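Local coordinates for glutamate receptor kainate-like protein (Pleurobrachia bachei, PDB 4ZDM) that binds glycine in its ligand-binding domain and probably serves as a subunit of a glycine-activated ion channel of the ionotropic glutamate receptor family, at residues F20-S25 / S35-V40; L12-E17 / F58-D63; S46-D51 / T233-I238. All coordinates share one frame; numbering follows the deposited sequence. Where two conformers were deposited one is given.

Overall arrangement
From the N terminus, the chain first reaches residues 12-17, which begin at the end of strand 8-13 and form the first half of contact 2. The chain then makes a long loop. Contact 1 closes that loop on itself by pairing residues 20-25 with 35-40, ending at the start of helix 40-52. This helix carries residues 46-51, the first half of contact 3. Strand 54-59 follows and brings residues 58-63 back beside strand 8-13, which closes contact 2 around contact 1. The two touch through Tyr37, Ile14 and Phe58. Contact 3 closes much later, when helix 228-240 meets helix 40-52, and so crosses contact 2 along the chain. It touches neither of the others.

Contact 1. Residues F20-S25 / S35-V40; sequences FISEPS and SCYTGV
Ser22 and Thr38 are joined by two hydrogen bonds. The backbone N of Ser22 gives its hydrogen to Thr38 O at 2.8 Å. Thr38 N in turn bonds to Ser22 OG at 2.9 Å, almost straight at 176°. Ser22 OG sits between its own backbone N and carbonyl carbon (chi1 72°). This position lets it accept from Thr38 N while donating to Glu23 O, above the plane of that carbonyl. A third bond across the contact runs from Ser25 N to Cys36 O at 2.8 Å.

The packing centres on Tyr37. Pro24 lies alongside it, pointing the same way, with Pro24 CA over one ring face, 4.1 Å from the centroid. This is a CH-pi contact. Ser22 O lies at the ring edge, in plane, 3.2 Å from Tyr37 CD2; it is buried with no hydrogen-bond partner in the model. Ile21 CG2 also reaches CD2. The hydroxyl of Tyr37 is bonded to Ile31 O, and Cys36 is tied to Cys28 by a disulfide.

Close backbone packing is seen at Gly39. Its CA is 3.4 Å from Phe20 O, and a CB there would clash with that oxygen. Its backbone angles also call for glycine.

The loop between strand 8-13 and helix 40-52 is thus held, without a regular sheet, by a few directed bonds and the packed tyrosine ring.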
loop_
_atom_site.group_PDB
_atom_site.type_symbol
_atom_site.label_atom_id
_atom_site.label_comp_id
_atom_site.label_asym_id
_atom_site.label_seq_id
_atom_site.Cartn_x
_atom_site.Cartn_y
_atom_site.Cartn_z
ATOM N N PHE A 20 -15.327 -15.236 -10.859
ATOM C CA PHE A 20 -13.964 -14.998 -10.417
ATOM C C PHE A 20 -13.896 -14.322 -9.041
ATOM O O PHE A 20 -13.126 -14.762 -8.167
ATOM C CB PHE A 20 -13.242 -14.169 -11.465
ATOM C CG PHE A 20 -13.257 -14.784 -12.842
ATOM C CD1 PHE A 20 -12.553 -15.959 -13.109
ATOM C CD2 PHE A 20 -14.037 -14.226 -13.850
ATOM C CE1 PHE A 20 -12.625 -16.549 -14.399
ATOM C CE2 PHE A 20 -14.079 -14.823 -15.105
ATOM C CZ PHE A 20 -13.385 -15.957 -15.369
ATOM N N ILE A 21 -14.696 -13.261 -8.848
ATOM C CA ILE A 21 -14.739 -12.483 -7.592
ATOM C C ILE A 21 -16.149 -12.032 -7.363
ATOM O O ILE A 21 -16.778 -11.478 -8.272
ATOM C CB ILE A 21 -13.790 -11.254 -7.621
ATOM C CG1 ILE A 21 -12.365 -11.679 -7.969
ATOM C CG2 ILE A 21 -13.850 -10.480 -6.282
ATOM C CD1 ILE A 21 -11.399 -10.544 -8.124
ATOM N N SER A 22 -16.686 -12.298 -6.172
ATOM C CA SER A 22 -18.036 -11.822 -5.852
ATOM C C SER A 22 -18.125 -10.344 -5.532
ATOM O O SER A 22 -17.125 -9.683 -5.327
ATOM C CB SER A 22 -18.552 -12.625 -4.660
ATOM O OG SER A 22 -17.876 -12.251 -3.482
ATOM N N GLU A 23 -19.354 -9.805 -5.510
ATOM C CA GLU A 23 -19.572 -8.558 -4.785
ATOM C C GLU A 23 -19.215 -8.762 -3.306
ATOM O O GLU A 23 -19.284 -9.884 -2.798
ATOM C CB GLU A 23 -21.041 -8.111 -4.912
ATOM C CG GLU A 23 -21.474 -7.824 -6.292
ATOM C CD GLU A 23 -20.914 -6.552 -6.893
ATOM O OE1 GLU A 23 -20.368 -5.695 -6.189
ATOM O OE2 GLU A 23 -21.076 -6.370 -8.129
ATOM N N PRO A 24 -18.886 -7.687 -2.608
ATOM C CA PRO A 24 -18.684 -7.787 -1.151
ATOM C C PRO A 24 -19.992 -8.197 -0.474
ATOM O O PRO A 24 -21.062 -7.807 -0.950
ATOM C CB PRO A 24 -18.270 -6.376 -0.740
ATOM C CG PRO A 24 -18.728 -5.481 -1.862
ATOM C CD PRO A 24 -18.674 -6.320 -3.114
ATOM N N SER A 25 -19.890 -9.002 0.571
ATOM C CA SER A 25 -21.073 -9.338 1.379
ATOM C C SER A 25 -21.830 -8.082 1.746
ATOM O O SER A 25 -21.289 -6.987 1.931
ATOM C CB SER A 25 -20.634 -10.077 2.628
ATOM O OG SER A 25 -19.838 -9.237 3.378
ATOM N N SER A 35 -12.299 -11.356 3.533
ATOM C CA SER A 35 -13.280 -12.253 4.114
ATOM C C SER A 35 -14.685 -11.914 3.669
ATOM O O SER A 35 -15.569 -12.738 3.867
ATOM C CB SER A 35 -13.163 -12.260 5.636
ATOM O OG SER A 35 -13.643 -11.040 6.163
ATOM N N CYS A 36 -14.900 -10.756 3.071
ATOM C CA CYS A 36 -16.195 -10.348 2.586
ATOM C C CYS A 36 -16.507 -10.905 1.196
ATOM O O CYS A 36 -17.555 -10.599 0.623
ATOM C CB CYS A 36 -16.295 -8.824 2.506
ATOM S SG CYS A 36 -16.248 -7.915 4.077
ATOM N N TYR A 37 -15.591 -11.701 0.612
ATOM C CA TYR A 37 -15.704 -12.143 -0.776
ATOM C C TYR A 37 -15.615 -13.643 -0.950
ATOM O O TYR A 37 -15.019 -14.331 -0.116
ATOM C CB TYR A 37 -14.574 -11.516 -1.608
ATOM C CG TYR A 37 -14.612 -10.011 -1.676
ATOM C CD1 TYR A 37 -14.074 -9.207 -0.632
ATOM C CD2 TYR A 37 -15.241 -9.363 -2.724
ATOM C CE1 TYR A 37 -14.113 -7.841 -0.674
ATOM C CE2 TYR A 37 -15.277 -7.988 -2.770
ATOM C CZ TYR A 37 -14.726 -7.237 -1.762
ATOM O OH TYR A 37 -14.841 -5.877 -1.853
ATOM N N THR A 38 -16.199 -14.113 -2.053
ATOM C CA THR A 38 -16.014 -15.474 -2.555
ATOM C C THR A 38 -15.649 -15.410 -4.043
ATOM O O THR A 38 -15.527 -14.307 -4.586
ATOM C CB THR A 38 -17.283 -16.363 -2.391
ATOM O OG1 THR A 38 -18.332 -15.765 -3.184
ATOM C CG2 THR A 38 -17.684 -16.492 -0.919
ATOM N N GLY A 39 -15.391 -16.566 -4.654
ATOM C CA GLY A 39 -15.073 -16.664 -6.062
ATOM C C GLY A 39 -13.809 -17.465 -6.312
ATOM O O GLY A 39 -12.989 -17.686 -5.434
ATOM N N VAL A 40 -13.662 -17.903 -7.542
ATOM C CA VAL A 40 -12.511 -18.702 -7.964
ATOM C C VAL A 40 -11.214 -18.025 -7.582
ATOM O O VAL A 40 -10.294 -18.628 -6.993
ATOM C CB VAL A 40 -12.550 -18.952 -9.493
ATOM C CG1 VAL A 40 -11.253 -19.599 -9.963
ATOM C CG2 VAL A 40 -13.753 -19.784 -9.877
#

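Contact 2. Residues L12-E17 / F58-D63; sequences LGIIPE and FITPED
Ile14 and Phe58 form the apolar centre, their side chains crossing at about a right angle. Ile14 CG2 stands over one face of the Phe58 ring, offset toward the rim, at 3.9 Å from the centroid. It makes a CH-pi contact there. The other branch of Ile14 passes beside the base of the ring, with CD1 at 3.7 Å from Phe58 CB. Ile14 CG1 lies between its backbone N and carbonyl carbon (chi1 64°). This rotamer turns both branches to Phe58, CG2 over the ring face and CG1 beside Phe58 CB. Leu12 adds its CB against Phe58 CD1. Tyr37 meets the Phe58 ring edge-to-face, and its side chain also touches Ile14.

Further out, Ile15 CG1 packs on Pro61 CD at 4.0 Å, the two side chains again at about a right angle. Leu79 of helix 78-84 touches both residues.

The backbones pair as parallel strands, 8-13 beside 54-59, with helix 40-52 between them in sequence. This is a beta-alpha-beta crossover in the periplasmic-binding-protein-like fold of the ligand-binding domain. Leu12 and Phe58 face one side of the sheet, and Ile59 the other. Ile59 N bonds to Leu12 O at 2.9 Å, and Ile14 N bonds to Ile59 O at 3.1 Å. Past Ile14 and Thr60 the segments diverge.

At the polar edge, Thr60 OG1 lies 3.3 Å from Ile14 CG1, a van der Waals contact of the hydroxyl oxygen with a carbon. Thr60 CA makes a CA-H...O contact with Ile14 O at 3.3 Å. Pro61 CD also comes close to this buried oxygen, for which the model offers no hydrogen-bond donor. Farther along, Glu17 forms a salt bridge with Arg147, a residue of the glycine pocket.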
loop_
_atom_site.group_PDB
_atom_site.type_symbol
_atom_site.label_atom_id
_atom_site.label_comp_id
_atom_site.label_asym_id
_atom_site.label_seq_id
_atom_site.Cartn_x
_atom_site.Cartn_y
_atom_site.Cartn_z
ATOM N N LEU A 12 -4.071 -5.989 -3.414
ATOM C CA LEU A 12 -4.473 -6.742 -4.593
ATOM C C LEU A 12 -5.687 -6.083 -5.222
ATOM O O LEU A 12 -6.708 -5.844 -4.573
ATOM C CB LEU A 12 -4.756 -8.199 -4.238
ATOM C CG LEU A 12 -3.594 -8.918 -3.579
ATOM C CD1 LEU A 12 -4.008 -10.334 -3.245
ATOM C CD2 LEU A 12 -2.317 -8.935 -4.342
ATOM N N GLY A 13 -5.597 -5.839 -6.529
ATOM C CA GLY A 13 -6.637 -5.155 -7.247
ATOM C C GLY A 13 -7.758 -6.085 -7.685
ATOM O O GLY A 13 -7.507 -7.129 -8.276
ATOM N N ILE A 14 -9.006 -5.693 -7.404
ATOM C CA ILE A 14 -10.193 -6.494 -7.713
ATOM C C ILE A 14 -11.270 -5.629 -8.354
ATOM O O ILE A 14 -11.364 -4.430 -8.086
ATOM C CB ILE A 14 -10.805 -7.177 -6.462
ATOM C CG1 ILE A 14 -11.322 -6.172 -5.464
ATOM C CG2 ILE A 14 -9.768 -8.051 -5.802
ATOM C CD1 ILE A 14 -12.318 -6.795 -4.446
ATOM N N ILE A 15 -12.120 -6.287 -9.149
ATOM C CA ILE A 15 -13.433 -5.817 -9.579
ATOM C C ILE A 15 -14.344 -7.000 -9.411
ATOM O O ILE A 15 -14.106 -8.043 -9.968
ATOM C CB ILE A 15 -13.456 -5.327 -11.029
ATOM C CG1 ILE A 15 -12.650 -4.035 -11.175
ATOM C CG2 ILE A 15 -14.908 -5.082 -11.489
ATOM C CD1 ILE A 15 -12.488 -3.565 -12.564
ATOM N N PRO A 16 -15.487 -6.849 -8.733
ATOM C CA PRO A 16 -16.442 -7.949 -8.667
ATOM C C PRO A 16 -16.946 -8.336 -10.051
ATOM O O PRO A 16 -17.405 -7.477 -10.831
ATOM C CB PRO A 16 -17.571 -7.365 -7.821
ATOM C CG PRO A 16 -16.875 -6.436 -6.890
ATOM C CD PRO A 16 -15.882 -5.756 -7.821
ATOM N N GLU A 17 -16.894 -9.639 -10.312
ATOM C CA GLU A 17 -17.414 -10.270 -11.525
ATOM C C GLU A 17 -17.342 -11.747 -11.301
ATOM O O GLU A 17 -16.246 -12.333 -11.285
ATOM C CB GLU A 17 -16.641 -9.875 -12.774
ATOM C CG GLU A 17 -17.279 -10.420 -14.028
ATOM C CD GLU A 17 -16.489 -10.052 -15.273
ATOM O OE1 GLU A 17 -16.216 -8.843 -15.401
ATOM O OE2 GLU A 17 -16.223 -10.957 -16.098
ATOM N N PHE A 58 -7.774 -6.166 -0.406
ATOM C CA PHE A 58 -8.236 -5.905 -1.747
ATOM C C PHE A 58 -8.501 -4.445 -1.958
ATOM O O PHE A 58 -8.994 -3.745 -1.036
ATOM C CB PHE A 58 -9.558 -6.665 -2.006
ATOM C CG PHE A 58 -9.454 -8.159 -2.080
ATOM C CD1 PHE A 58 -8.286 -8.819 -2.410
ATOM C CD2 PHE A 58 -10.587 -8.966 -1.864
ATOM C CE1 PHE A 58 -8.239 -10.182 -2.510
ATOM C CE2 PHE A 58 -10.518 -10.318 -1.961
ATOM C CZ PHE A 58 -9.353 -10.947 -2.262
ATOM N N ILE A 59 -8.285 -3.909 -3.153
ATOM C CA ILE A 59 -8.591 -2.531 -3.460
ATOM C C ILE A 59 -9.318 -2.532 -4.782
ATOM O O ILE A 59 -8.843 -3.102 -5.780
ATOM C CB ILE A 59 -7.336 -1.625 -3.547
ATOM C CG1 ILE A 59 -6.689 -1.511 -2.139
ATOM C CG2 ILE A 59 -7.709 -0.244 -4.145
ATOM C CD1 ILE A 59 -5.547 -0.553 -2.066
ATOM N N THR A 60 -10.505 -1.937 -4.809
ATOM C CA THR A 60 -11.342 -1.814 -6.002
ATOM C C THR A 60 -11.179 -0.424 -6.590
ATOM O O THR A 60 -11.304 0.594 -5.858
ATOM C CB THR A 60 -12.815 -2.026 -5.604
ATOM O OG1 THR A 60 -12.932 -3.283 -4.966
ATOM C CG2 THR A 60 -13.723 -2.045 -6.795
ATOM N N PRO A 61 -10.898 -0.315 -7.895
ATOM C CA PRO A 61 -10.718 1.032 -8.451
ATOM C C PRO A 61 -11.997 1.822 -8.394
ATOM O O PRO A 61 -13.078 1.296 -8.626
ATOM C CB PRO A 61 -10.312 0.783 -9.902
ATOM C CG PRO A 61 -10.746 -0.602 -10.179
ATOM C CD PRO A 61 -10.680 -1.360 -8.892
ATOM N N GLU A 62 -11.847 3.115 -8.131
ATOM C CA GLU A 62 -13.016 3.991 -8.089
ATOM C C GLU A 62 -13.864 3.919 -9.362
ATOM O O GLU A 62 -15.104 3.954 -9.316
ATOM C CB GLU A 62 -12.549 5.428 -7.837
ATOM C CG GLU A 62 -11.684 5.550 -6.590
ATOM C CD GLU A 62 -11.246 6.974 -6.309
ATOM O OE1 GLU A 62 -11.932 7.919 -6.767
ATOM O OE2 GLU A 62 -10.212 7.139 -5.628
ATOM N N ASP A 63 -13.190 3.833 -10.507
ATOM C CA ASP A 63 -13.872 3.855 -11.796
ATOM C C ASP A 63 -14.461 2.530 -12.257
ATOM O O ASP A 63 -15.171 2.501 -13.272
ATOM C CB ASP A 63 -12.937 4.450 -12.860
ATOM C CG ASP A 63 -11.726 3.582 -13.235
ATOM O OD1 ASP A 63 -11.697 2.402 -12.811
ATOM O OD2 ASP A 63 -10.840 4.159 -13.928
#

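Contact 3. Residues S46-D51 / T233-I238; sequences SMMSQD and TFMLGI
Two helices, 40-52 and 228-240, pack here mainly around one aromatic side chain, Phe234. Their local axes approach to 10.6 Å, with 125° between their directions. Phe234 reaches across with CG anti to its backbone N (chi1 179°). Its ring lies against the backbone of the other helix. Met48 CA sits over one face, toward the rim, at 3.7 Å from the centroid in a CH-pi contact.

Met48 also borders the ring with its side chain. Met48 CB is 3.6 Å from Phe234 CE2. A turn about the CG-SD bond (chi3 -76°) brings Met48 CE to 3.7 Å from Phe234 CD2, while Met48 SD makes an oblique Met-aromatic contact. Met47 CB meets Phe234 CZ, and Asp51 CB meets Phe234 CD1 at 3.7 Å.

Replacing Phe234 with an alanine would probably open a gap between the helices, with Met48 CB and CE losing the ring they pack on here. Val243 and Ile244 of helix 243-254 extend the apolar packing.

No hydrogen bond joins the two segments, so the contact depends on shape and on methionine and aromatic surfaces.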
loop_
_atom_site.group_PDB
_atom_site.type_symbol
_atom_site.label_atom_id
_atom_site.label_comp_id
_atom_site.label_asym_id
_atom_site.label_seq_id
_atom_site.Cartn_x
_atom_site.Cartn_y
_atom_site.Cartn_z
ATOM N N SER A 46 -6.250 -16.846 -1.594
ATOM C CA SER A 46 -6.104 -17.372 -0.248
ATOM C C SER A 46 -5.067 -18.482 -0.190
ATOM O O SER A 46 -4.187 -18.468 0.690
ATOM C CB SER A 46 -7.451 -17.826 0.244
ATOM O OG SER A 46 -7.299 -18.411 1.529
ATOM N N MET A 47 -5.123 -19.420 -1.122
ATOM C CA MET A 47 -4.140 -20.486 -1.143
ATOM C C MET A 47 -2.740 -19.965 -1.455
ATOM O O MET A 47 -1.744 -20.423 -0.893
ATOM C CB MET A 47 -4.553 -21.560 -2.159
ATOM C CG MET A 47 -5.825 -22.260 -1.831
ATOM S SD MET A 47 -6.173 -23.604 -2.999
ATOM C CE MET A 47 -5.635 -22.847 -4.552
ATOM N N MET A 48 -2.655 -18.991 -2.357
ATOM C CA MET A 48 -1.362 -18.409 -2.699
ATOM C C MET A 48 -0.731 -17.700 -1.515
ATOM O O MET A 48 0.470 -17.803 -1.303
ATOM C CB MET A 48 -1.560 -17.451 -3.886
ATOM C CG MET A 48 -0.290 -16.913 -4.457
ATOM S SD MET A 48 -0.531 -15.672 -5.742
ATOM C CE MET A 48 -0.992 -16.688 -7.113
ATOM N N SER A 49 -1.530 -16.974 -0.756
ATOM C CA SER A 49 -0.999 -16.255 0.374
ATOM C C SER A 49 -0.421 -17.210 1.405
ATOM O O SER A 49 0.603 -16.937 2.025
ATOM C CB SER A 49 -2.080 -15.396 0.991
ATOM O OG SER A 49 -3.003 -16.202 1.734
ATOM N N GLN A 50 -1.103 -18.335 1.590
ATOM C CA GLN A 50 -0.646 -19.332 2.590
ATOM C C GLN A 50 0.660 -19.932 2.146
ATOM O O GLN A 50 1.600 -20.051 2.936
ATOM C CB GLN A 50 -1.726 -20.388 2.768
ATOM C CG GLN A 50 -1.377 -21.446 3.763
ATOM C CD GLN A 50 -2.538 -22.408 3.940
ATOM O OE1 GLN A 50 -3.449 -22.464 3.102
ATOM N NE2 GLN A 50 -2.526 -23.151 5.039
ATOM N N ASP A 51 0.819 -20.246 0.858
ATOM C CA ASP A 51 2.046 -20.784 0.327
ATOM C C ASP A 51 3.191 -19.783 0.278
ATOM O O ASP A 51 4.311 -20.067 0.755
ATOM C CB ASP A 51 1.785 -21.359 -1.067
ATOM C CG ASP A 51 2.905 -22.222 -1.571
ATOM O OD1 ASP A 51 3.925 -21.689 -2.017
ATOM O OD2 ASP A 51 2.778 -23.447 -1.466
ATOM N N THR A 233 5.197 -19.893 -10.141
ATOM C CA THR A 233 5.391 -21.277 -9.694
ATOM C C THR A 233 4.134 -21.755 -8.980
ATOM O O THR A 233 3.657 -22.884 -9.204
ATOM C CB THR A 233 6.605 -21.348 -8.812
ATOM O OG1 THR A 233 7.759 -21.141 -9.658
ATOM C CG2 THR A 233 6.702 -22.725 -8.152
ATOM N N PHE A 234 3.574 -20.916 -8.101
ATOM C CA PHE A 234 2.361 -21.320 -7.429
ATOM C C PHE A 234 1.224 -21.541 -8.414
ATOM O O PHE A 234 0.482 -22.536 -8.318
ATOM C CB PHE A 234 1.939 -20.267 -6.391
ATOM C CG PHE A 234 0.686 -20.644 -5.694
ATOM C CD1 PHE A 234 0.736 -21.521 -4.643
ATOM C CD2 PHE A 234 -0.534 -20.221 -6.172
ATOM C CE1 PHE A 234 -0.412 -21.977 -4.048
ATOM C CE2 PHE A 234 -1.706 -20.681 -5.528
ATOM C CZ PHE A 234 -1.593 -21.529 -4.499
ATOM N N MET A 235 1.035 -20.617 -9.366
ATOM C CA MET A 235 -0.052 -20.737 -10.284
ATOM C C MET A 235 0.072 -22.000 -11.132
ATOM O O MET A 235 -0.929 -22.680 -11.417
ATOM C CB MET A 235 -0.120 -19.494 -11.170
ATOM C CG MET A 235 -1.364 -19.396 -11.998
ATOM S SD MET A 235 -2.793 -18.849 -11.045
ATOM C CE MET A 235 -2.597 -17.077 -11.169
ATOM N N LEU A 236 1.276 -22.291 -11.558
ATOM C CA LEU A 236 1.493 -23.473 -12.361
ATOM C C LEU A 236 1.134 -24.725 -11.602
ATOM O O LEU A 236 0.567 -25.679 -12.156
ATOM C CB LEU A 236 2.928 -23.549 -12.842
ATOM C CG LEU A 236 3.271 -24.781 -13.683
ATOM C CD1 LEU A 236 2.435 -24.948 -14.957
ATOM C CD2 LEU A 236 4.734 -24.707 -14.017
ATOM N N GLY A 237 1.447 -24.771 -10.331
ATOM C CA GLY A 237 1.127 -25.965 -9.575
ATOM C C GLY A 237 -0.352 -26.231 -9.517
ATOM O O GLY A 237 -0.823 -27.367 -9.760
ATOM N N ILE A 238 -1.151 -25.222 -9.191
ATOM C CA ILE A 238 -2.593 -25.426 -9.120
ATOM C C ILE A 238 -3.205 -25.581 -10.517
ATOM O O ILE A 238 -4.217 -26.254 -10.666
ATOM C CB ILE A 238 -3.317 -24.331 -8.333
ATOM C CG1 ILE A 238 -3.014 -22.891 -8.770
ATOM C CG2 ILE A 238 -2.994 -24.508 -6.845
ATOM C CD1 ILE A 238 -4.013 -21.873 -8.264
#